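Local coordinates for sigma regulatory family protein-PP2C phosphatase (Chlamydia trachomatis serovar L2, PDB 6MAB), which probably acts as a membrane-bound PP2C-type phosphatase, its periplasmic sensor domain, the part modelled here, being implicated in sensing TCA-cycle intermediates, at residues P33-I38 with A128-N133; F113-R118 with P250-R255. All blocks are in the same frame, centred on the assembly; numbering follows the deposited sequence.

Interaction 1 (P33-I38 with A128-N133)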
loop_
_atom_site.group_PDB
_atom_site.type_symbol
_atom_site.label_atom_id
_atom_site.label_comp_id
_atom_site.label_asym_id
_atom_site.label_seq_id
_atom_site.Cartn_x
_atom_site.Cartn_y
_atom_site.Cartn_z
ATOM N N PRO A 33 -1.163 -3.143 9.341
ATOM C CA PRO A 33 -1.930 -4.400 9.367
ATOM C C PRO A 33 -2.604 -4.661 10.712
ATOM O O PRO A 33 -2.312 -5.646 11.411
ATOM C CB PRO A 33 -0.853 -5.432 9.018
ATOM C CG PRO A 33 0.381 -4.904 9.702
ATOM C CD PRO A 33 0.279 -3.394 9.543
ATOM N N LEU A 34 -3.538 -3.778 11.062
ATOM C CA LEU A 34 -4.286 -3.827 12.319
ATOM C C LEU A 34 -5.647 -4.520 12.167
ATOM O O LEU A 34 -6.588 -4.233 12.935
ATOM C CB LEU A 34 -4.459 -2.417 12.859
ATOM C CG LEU A 34 -3.139 -1.671 13.112
ATOM C CD1 LEU A 34 -3.417 -0.274 13.665
ATOM C CD2 LEU A 34 -2.213 -2.458 14.041
ATOM N N ASN A 35 -5.716 -5.482 11.241
ATOM C CA ASN A 35 -6.937 -6.221 10.953
ATOM C C ASN A 35 -7.568 -6.813 12.203
ATOM O O ASN A 35 -8.786 -6.716 12.393
ATOM C CB ASN A 35 -6.638 -7.314 9.950
ATOM C CG ASN A 35 -6.054 -6.765 8.651
ATOM O OD1 ASN A 35 -4.945 -6.216 8.639
ATOM N ND2 ASN A 35 -6.801 -6.915 7.553
ATOM N N ILE A 36 -6.766 -7.470 13.049
ATOM C CA ILE A 36 -7.332 -8.138 14.210
ATOM C C ILE A 36 -8.051 -7.138 15.096
ATOM O O ILE A 36 -9.161 -7.401 15.582
ATOM C CB ILE A 36 -6.236 -8.884 14.980
ATOM C CG1 ILE A 36 -5.813 -10.111 14.183
ATOM C CG2 ILE A 36 -6.754 -9.293 16.364
ATOM C CD1 ILE A 36 -4.727 -10.956 14.925
ATOM N N ASP A 37 -7.407 -5.998 15.363
ATOM C CA ASP A 37 -7.984 -5.017 16.275
ATOM C C ASP A 37 -9.247 -4.398 15.689
ATOM O O ASP A 37 -10.208 -4.134 16.420
ATOM C CB ASP A 37 -6.961 -3.927 16.618
ATOM C CG ASP A 37 -5.873 -4.409 17.566
ATOM O OD1 ASP A 37 -6.076 -5.449 18.215
ATOM O OD2 ASP A 37 -4.824 -3.732 17.660
ATOM N N ILE A 38 -9.259 -4.150 14.370
ATOM C CA ILE A 38 -10.438 -3.601 13.717
ATOM C C ILE A 38 -11.599 -4.590 13.753
ATOM O O ILE A 38 -12.736 -4.203 14.052
ATOM C CB ILE A 38 -10.083 -3.184 12.278
ATOM C CG1 ILE A 38 -9.116 -2.004 12.318
ATOM C CG2 ILE A 38 -11.340 -2.794 11.515
ATOM C CD1 ILE A 38 -8.478 -1.724 10.986
ATOM N N ALA A 128 -4.873 2.597 2.947
ATOM C CA ALA A 128 -4.654 1.273 3.491
ATOM C C ALA A 128 -5.920 0.466 3.279
ATOM O O ALA A 128 -6.979 0.820 3.802
ATOM C CB ALA A 128 -4.336 1.375 4.974
ATOM N N VAL A 129 -5.801 -0.602 2.510
ATOM C CA VAL A 129 -6.910 -1.486 2.181
ATOM C C VAL A 129 -6.729 -2.732 3.023
ATOM O O VAL A 129 -5.785 -3.495 2.803
ATOM C CB VAL A 129 -6.927 -1.831 0.693
ATOM C CG1 VAL A 129 -8.115 -2.714 0.362
ATOM C CG2 VAL A 129 -6.925 -0.550 -0.155
ATOM N N LEU A 130 -7.626 -2.923 3.976
ATOM C CA LEU A 130 -7.598 -4.069 4.878
ATOM C C LEU A 130 -8.821 -4.936 4.619
ATOM O O LEU A 130 -9.945 -4.433 4.559
ATOM C CB LEU A 130 -7.575 -3.615 6.327
ATOM C CG LEU A 130 -6.184 -3.345 6.880
ATOM C CD1 LEU A 130 -5.471 -2.231 6.122
ATOM C CD2 LEU A 130 -6.242 -3.023 8.365
ATOM N N GLN A 131 -8.584 -6.224 4.397
ATOM C CA GLN A 131 -9.637 -7.198 4.174
ATOM C C GLN A 131 -9.446 -8.338 5.144
ATOM O O GLN A 131 -8.339 -8.878 5.238
ATOM C CB GLN A 131 -9.601 -7.686 2.727
ATOM C CG GLN A 131 -9.785 -6.528 1.776
ATOM C CD GLN A 131 -9.779 -6.917 0.297
ATOM O OE1 GLN A 131 -9.885 -8.092 -0.064
ATOM N NE2 GLN A 131 -9.684 -5.907 -0.561
ATOM N N THR A 132 -10.511 -8.673 5.871
ATOM C CA THR A 132 -10.478 -9.708 6.894
ATOM C C THR A 132 -11.641 -10.677 6.709
ATOM O O THR A 132 -12.799 -10.254 6.616
ATOM C CB THR A 132 -10.521 -9.062 8.266
ATOM O OG1 THR A 132 -9.401 -8.183 8.392
ATOM C CG2 THR A 132 -10.487 -10.125 9.377
ATOM N N ASN A 133 -11.336 -11.975 6.675
ATOM C CA ASN A 133 -12.369 -12.977 6.465
ATOM C C ASN A 133 -13.250 -13.118 7.707
ATOM O O ASN A 133 -12.773 -13.102 8.847
ATOM C CB ASN A 133 -11.748 -14.327 6.091
ATOM C CG ASN A 133 -11.525 -14.473 4.621
ATOM O OD1 ASN A 133 -12.316 -13.986 3.802
ATOM N ND2 ASN A 133 -10.453 -15.150 4.260
HETATM O O HOH W 1 -10.461 -6.236 9.938
#
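Asn35 reaches from the first turn of helix 35-45 onto strand 126-135, its side chain crossing those of Leu130 and Thr132 obliquely. The five-stranded antiparallel sheet, strand order 2-1-5-4-3, is consistent with a Cache (PAS-like) sensor subdomain; the helix lies over one of its faces. Leu130 and Thr132 both project from the strand toward the helix, whereas Gln131 between them points away and hydrogen-bonds Glu104 and Phe106 beyond the other face. Asn35 CG stands beside its backbone N, anti to the carbonyl carbon (chi1 -58°), and chi2 (65°) then turns the amide so that ND2 meets Thr132 OG1. ND2 donates to Thr132 OG1 at 3.0 Å in a fairly straight bond (161° at the hydrogen), and the acceptor lies almost exactly in the amide plane. The same nitrogen is also bonded to Leu114 O on the adjoining strand 113-119, so two bonds fix the rotation of the amide. Its other branch faces apolar atoms: Asn35 OD1 sits 3.5 Å from Leu130 CD2, is buried by the contact and has no polar partner in the model. Leu130 CD2 is touched from a second direction by Ile38, one helical turn on; the two side chains meet at about a right angle, with Ile38 CD1 3.7 Å from Leu130 CD2. The turn itself is closed by Ile38 N bonding to the carbonyl of Leu34, the N-cap residue. One further link runs through a water, which donates to Asn35 O at 3.0 Å and lies 2.7 Å from Thr132 OG1.

Interaction 2 (F113-R118 with P250-R255); sequences FLATLR and PEMDFR
The Phe254 ring carries Leu117 on one face: methyl CD1 of Leu117 stands 3.6 Å from the Phe254 ring centroid, only 7° off the normal, a CH-pi contact centred on the ring. Leu117 CG lies farther toward the CD2-CE2 side. Ile172 and Leu249 also touch the Phe254 side chain, making a small apolar cluster. One residue before Leu117, the contact turns polar. Thr116 OG1 donates to Met252 O at 3.0 Å, with a C=O...donor angle of 153° and the donor somewhat tilted from the carbonyl plane. Met252 packs its near end against the neighbouring carbonyl: its CA makes a CA-H...O contact with Ala115 O at 3.4 Å, while its bent thioether end leads away. A water joins the backbones farther along, accepting from Ala115 N at 3.0 Å and donating to Glu251 O at 2.7 Å. Leu117 N, buried by the contact, has no partner in the model. The touching parts, 115-117 and 251-254, run nearly parallel (8° apart), yet no backbone-to-backbone hydrogen bond links them; the hydroxyl and the water do, with the bent CA-H...O contact at most a weak addition. Strand 113-119 is an outermost strand of the five-stranded sheet, paired on its other side with strand 126-135, and the turn leading from strand 240-249 into strand 254-261 of the second sheet covers this edge. Beside this junction, Met252 touches Ile32 and Ala115 touches Pro33, in the link between helices 2-31 and 35-45.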
loop_
_atom_site.group_PDB
_atom_site.type_symbol
_atom_site.label_atom_id
_atom_site.label_comp_id
_atom_site.label_asym_id
_atom_site.label_seq_id
_atom_site.Cartn_x
_atom_site.Cartn_y
_atom_site.Cartn_z
ATOM N N PHE A 113 -6.462 -12.726 6.652
ATOM C CA PHE A 113 -6.654 -11.324 6.317
ATOM C C PHE A 113 -5.529 -10.891 5.387
ATOM O O PHE A 113 -4.529 -11.594 5.206
ATOM C CB PHE A 113 -6.655 -10.415 7.568
ATOM C CG PHE A 113 -5.345 -10.385 8.281
ATOM C CD1 PHE A 113 -4.383 -9.461 7.934
ATOM C CD2 PHE A 113 -5.084 -11.263 9.320
ATOM C CE1 PHE A 113 -3.151 -9.428 8.596
ATOM C CE2 PHE A 113 -3.858 -11.232 9.991
ATOM C CZ PHE A 113 -2.902 -10.331 9.628
ATOM N N LEU A 114 -5.698 -9.698 4.825
ATOM C CA LEU A 114 -4.598 -9.035 4.144
ATOM C C LEU A 114 -4.653 -7.546 4.436
ATOM O O LEU A 114 -5.703 -6.984 4.774
ATOM C CB LEU A 114 -4.609 -9.278 2.632
ATOM C CG LEU A 114 -5.797 -8.771 1.825
ATOM C CD1 LEU A 114 -5.741 -7.279 1.500
ATOM C CD2 LEU A 114 -5.868 -9.603 0.519
ATOM N N ALA A 115 -3.504 -6.907 4.276
ATOM C CA ALA A 115 -3.390 -5.459 4.391
ATOM C C ALA A 115 -2.457 -4.972 3.298
ATOM O O ALA A 115 -1.367 -5.519 3.127
ATOM C CB ALA A 115 -2.862 -5.050 5.764
ATOM N N THR A 116 -2.874 -3.964 2.548
ATOM C CA THR A 116 -2.029 -3.469 1.472
ATOM C C THR A 116 -2.315 -1.991 1.270
ATOM O O THR A 116 -3.131 -1.401 1.973
ATOM C CB THR A 116 -2.227 -4.301 0.215
ATOM O OG1 THR A 116 -1.224 -3.965 -0.749
ATOM C CG2 THR A 116 -3.625 -4.142 -0.360
ATOM N N LEU A 117 -1.566 -1.383 0.357
ATOM C CA LEU A 117 -1.766 0.012 -0.015
ATOM C C LEU A 117 -2.219 0.094 -1.458
ATOM O O LEU A 117 -1.696 -0.621 -2.320
ATOM C CB LEU A 117 -0.484 0.805 0.149
ATOM C CG LEU A 117 0.108 0.810 1.559
ATOM C CD1 LEU A 117 1.453 1.532 1.568
ATOM C CD2 LEU A 117 -0.826 1.447 2.549
ATOM N N ARG A 118 -3.192 0.983 -1.713
ATOM C CA ARG A 118 -3.694 1.251 -3.061
ATOM C C ARG A 118 -3.925 2.749 -3.192
ATOM O O ARG A 118 -4.252 3.442 -2.228
ATOM C CB ARG A 118 -5.010 0.510 -3.388
ATOM C CG ARG A 118 -4.916 -1.025 -3.329
ATOM C CD ARG A 118 -3.954 -1.555 -4.388
ATOM N NE ARG A 118 -3.705 -3.007 -4.263
ATOM C CZ ARG A 118 -4.401 -3.927 -4.905
ATOM N NH1 ARG A 118 -5.395 -3.570 -5.705
ATOM N NH2 ARG A 118 -4.090 -5.209 -4.772
ATOM N N PRO A 250 6.982 -8.174 1.678
ATOM C CA PRO A 250 6.144 -9.175 1.001
ATOM C C PRO A 250 4.832 -9.452 1.715
ATOM O O PRO A 250 3.823 -9.702 1.043
ATOM C CB PRO A 250 7.048 -10.416 0.961
ATOM C CG PRO A 250 8.017 -10.226 2.084
ATOM C CD PRO A 250 8.242 -8.743 2.186
ATOM N N GLU A 251 4.806 -9.413 3.052
ATOM C CA GLU A 251 3.578 -9.699 3.792
ATOM C C GLU A 251 2.531 -8.590 3.671
ATOM O O GLU A 251 1.460 -8.712 4.284
ATOM C CB GLU A 251 3.897 -9.965 5.272
ATOM C CG GLU A 251 4.274 -8.747 6.105
ATOM C CD GLU A 251 5.598 -8.135 5.692
ATOM O OE1 GLU A 251 6.422 -8.864 5.090
ATOM O OE2 GLU A 251 5.806 -6.931 5.969
ATOM N N MET A 252 2.812 -7.518 2.907
ATOM C CA MET A 252 1.816 -6.495 2.616
ATOM C C MET A 252 1.823 -6.065 1.147
ATOM O O MET A 252 1.101 -5.124 0.779
ATOM C CB MET A 252 2.038 -5.296 3.532
ATOM C CG MET A 252 1.506 -5.533 4.932
ATOM S SD MET A 252 1.296 -3.939 5.726
ATOM C CE MET A 252 2.954 -3.470 6.125
ATOM N N ASP A 253 2.607 -6.716 0.302
ATOM C CA ASP A 253 2.504 -6.550 -1.148
ATOM C C ASP A 253 2.830 -5.123 -1.587
ATOM O O ASP A 253 2.224 -4.592 -2.518
ATOM C CB ASP A 253 1.111 -6.955 -1.649
ATOM C CG ASP A 253 1.104 -8.295 -2.360
ATOM O OD1 ASP A 253 2.185 -8.889 -2.555
ATOM O OD2 ASP A 253 0.003 -8.757 -2.737
ATOM N N PHE A 254 3.792 -4.490 -0.919
ATOM C CA PHE A 254 4.366 -3.257 -1.443
ATOM C C PHE A 254 5.824 -3.184 -1.027
ATOM O O PHE A 254 6.308 -4.010 -0.255
ATOM C CB PHE A 254 3.557 -2.022 -1.003
ATOM C CG PHE A 254 3.634 -1.701 0.447
ATOM C CD1 PHE A 254 4.624 -0.865 0.905
ATOM C CD2 PHE A 254 2.660 -2.150 1.340
ATOM C CE1 PHE A 254 4.707 -0.529 2.246
ATOM C CE2 PHE A 254 2.740 -1.818 2.692
ATOM C CZ PHE A 254 3.765 -1.004 3.139
ATOM N N ARG A 255 6.528 -2.204 -1.581
ATOM C CA ARG A 255 7.953 -2.032 -1.383
ATOM C C ARG A 255 8.212 -0.590 -0.994
ATOM O O ARG A 255 7.376 0.285 -1.205
ATOM C CB ARG A 255 8.763 -2.381 -2.649
ATOM C CG ARG A 255 8.420 -3.730 -3.275
ATOM C CD ARG A 255 9.627 -4.351 -3.985
ATOM N NE ARG A 255 9.758 -3.960 -5.375
ATOM C CZ ARG A 255 10.826 -4.237 -6.119
ATOM N NH1 ARG A 255 11.858 -4.893 -5.592
ATOM N NH2 ARG A 255 10.873 -3.856 -7.387
HETATM O O HOH W 2 -1.195 -8.787 4.385
#

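Overall arrangement
Strand 113-119 ties the two contacts together: it pairs with strand 126-135 of interaction 1 and supplies one side of interaction 2, whose centre lies about 11 Å from that of interaction 1. Both are mainly buried, but interaction 2 is nearer the centre of the chain. Interaction 1 stays within the probable Cache-like subdomain, setting a helix on a sheet face through an amide and a threonine hydroxyl flanked by leucine and isoleucine. Interaction 2 joins two sheets at an edge, relying on aromatic packing, a backbone carbonyl and water. The two also touch directly, Asn35 CG of interaction 1 packing 3.3 Å from Phe113 CD1 of interaction 2.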